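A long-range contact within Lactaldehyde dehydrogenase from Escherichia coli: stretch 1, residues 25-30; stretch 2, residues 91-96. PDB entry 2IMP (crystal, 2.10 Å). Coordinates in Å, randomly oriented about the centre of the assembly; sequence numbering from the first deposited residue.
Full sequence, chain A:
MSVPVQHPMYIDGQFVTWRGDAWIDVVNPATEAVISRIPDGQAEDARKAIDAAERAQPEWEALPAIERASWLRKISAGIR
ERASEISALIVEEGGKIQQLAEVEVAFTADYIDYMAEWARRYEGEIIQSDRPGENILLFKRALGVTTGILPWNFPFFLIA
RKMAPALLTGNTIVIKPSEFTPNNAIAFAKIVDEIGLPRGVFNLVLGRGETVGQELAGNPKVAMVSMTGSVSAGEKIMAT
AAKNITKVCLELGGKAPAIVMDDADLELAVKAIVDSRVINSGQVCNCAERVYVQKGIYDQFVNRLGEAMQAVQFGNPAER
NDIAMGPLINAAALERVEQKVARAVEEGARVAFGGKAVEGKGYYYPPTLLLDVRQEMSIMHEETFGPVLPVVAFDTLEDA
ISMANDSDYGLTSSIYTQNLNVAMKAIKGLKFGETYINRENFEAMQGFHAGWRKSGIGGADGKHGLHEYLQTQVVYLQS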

# COMPACT_ATOMS: atom_id res chain seq x y z
N ASP A 25 44.88 -17.60 -6.65
CA ASP A 25 44.81 -18.62 -5.62
C ASP A 25 43.80 -18.32 -4.50
O ASP A 25 43.76 -17.20 -3.98
CB ASP A 25 46.19 -18.83 -4.95
CG ASP A 25 47.20 -19.50 -5.87
OD1 ASP A 25 46.86 -20.51 -6.52
OD2 ASP A 25 48.35 -19.01 -5.93
N VAL A 26 42.99 -19.31 -4.16
CA VAL A 26 42.06 -19.16 -3.06
C VAL A 26 42.63 -19.89 -1.83
O VAL A 26 42.85 -21.10 -1.86
CB VAL A 26 40.67 -19.73 -3.41
CG1 VAL A 26 39.74 -19.59 -2.21
CG2 VAL A 26 40.09 -18.99 -4.61
N VAL A 27 42.89 -19.12 -0.78
CA VAL A 27 43.51 -19.66 0.42
C VAL A 27 42.60 -19.86 1.64
O VAL A 27 41.61 -19.16 1.82
CB VAL A 27 44.67 -18.73 0.85
CG1 VAL A 27 45.23 -19.19 2.17
CG2 VAL A 27 45.75 -18.71 -0.21
N ASN A 28 42.95 -20.85 2.46
CA ASN A 28 42.24 -21.10 3.70
C ASN A 28 42.79 -20.15 4.78
O ASN A 28 43.93 -20.30 5.22
CB ASN A 28 42.45 -22.55 4.15
CG ASN A 28 41.63 -22.90 5.38
OD1 ASN A 28 41.49 -22.10 6.30
ND2 ASN A 28 41.10 -24.12 5.41
N PRO A 29 41.99 -19.17 5.22
CA PRO A 29 42.43 -18.21 6.23
C PRO A 29 42.97 -18.80 7.56
O PRO A 29 43.67 -18.11 8.31
CB PRO A 29 41.19 -17.35 6.43
CG PRO A 29 40.09 -18.34 6.25
CD PRO A 29 40.54 -19.10 5.02
N ALA A 30 42.64 -20.05 7.84
CA ALA A 30 43.11 -20.68 9.07
C ALA A 30 44.52 -21.32 8.94
O ALA A 30 45.30 -21.32 9.89
CB ALA A 30 42.11 -21.74 9.52
N VAL A 91 33.16 -22.49 5.54
CA VAL A 91 34.09 -22.61 6.66
C VAL A 91 35.55 -22.53 6.18
O VAL A 91 36.35 -21.74 6.66
CB VAL A 91 33.91 -23.98 7.38
CG1 VAL A 91 34.99 -24.14 8.44
CG2 VAL A 91 32.53 -24.07 8.01
N GLU A 92 35.85 -23.37 5.19
CA GLU A 92 37.17 -23.48 4.59
C GLU A 92 37.75 -22.18 3.97
O GLU A 92 38.90 -21.83 4.23
CB GLU A 92 37.12 -24.58 3.53
CG GLU A 92 38.40 -24.75 2.74
CD GLU A 92 38.33 -25.93 1.80
OE1 GLU A 92 37.35 -26.01 1.02
OE2 GLU A 92 39.25 -26.78 1.83
N GLU A 93 36.96 -21.48 3.17
CA GLU A 93 37.45 -20.26 2.54
C GLU A 93 37.14 -18.95 3.30
O GLU A 93 37.90 -17.98 3.21
CB GLU A 93 36.91 -20.16 1.10
CG GLU A 93 35.42 -19.87 0.98
CD GLU A 93 34.90 -19.99 -0.45
OE1 GLU A 93 35.67 -19.71 -1.41
OE2 GLU A 93 33.72 -20.34 -0.61
N GLY A 94 36.03 -18.94 4.05
CA GLY A 94 35.65 -17.75 4.78
C GLY A 94 36.15 -17.69 6.22
O GLY A 94 36.15 -16.62 6.84
N GLY A 95 36.57 -18.83 6.75
CA GLY A 95 37.07 -18.86 8.10
C GLY A 95 36.04 -18.72 9.21
O GLY A 95 36.40 -18.49 10.36
N LYS A 96 34.76 -18.84 8.88
CA LYS A 96 33.75 -18.75 9.92
C LYS A 96 33.48 -20.10 10.60
O LYS A 96 33.65 -21.16 9.99
CB LYS A 96 32.45 -18.16 9.38
CG LYS A 96 31.74 -19.00 8.35
CD LYS A 96 30.25 -18.64 8.30
CE LYS A 96 30.01 -17.17 8.00
NZ LYS A 96 28.59 -16.78 8.21
O HOH W 1 39.10 -21.60 7.54
O HOH W 2 41.34 -26.59 3.79

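The contact between the two stretches rests on van der Waals packing and bridging water, with no direct hydrogen bond across it. Pro29 is the centre of the packing. Its ring lies over the end of the helix, with CD 3.3 Å from Glu92 O and 3.4 Å from Glu93 O, and CG 3.6 Å from Gly95 CA. Gly95, which leaves the helix with positive phi, leaves room for this ring: a CB built there would point toward stretch 1 and fall 2.9 Å from Pro29 CG, a clash. At the strand, Val26 CG1 approaches Glu93 OE1 at 4.1 Å, a loose contact; this carboxylate is hydrogen-bonded elsewhere in the structure.

Among the polar groups, Glu92 O receives a CA-H...O contact from Asn28, with CA to O 3.5 Å. The Asn28 amide is also near but does not bond to it: OD1 lies 3.3 Å from Glu92 O, both being acceptors, and ND2 lies 3.4 Å from the same oxygen at a poor angle. OD1 accepts a hydrogen bond from Ala30 N (2.8 Å) within its own stretch.

Water makes the polar links across the gap. Water 2 accepts from Asn28 ND2 (3.0 Å) and donates to Glu92 OE2 (2.9 Å), while water 1 lies 2.7 Å from Asn28 OD1 and 2.9 Å from Val91 O, hydrogen-bonded to both.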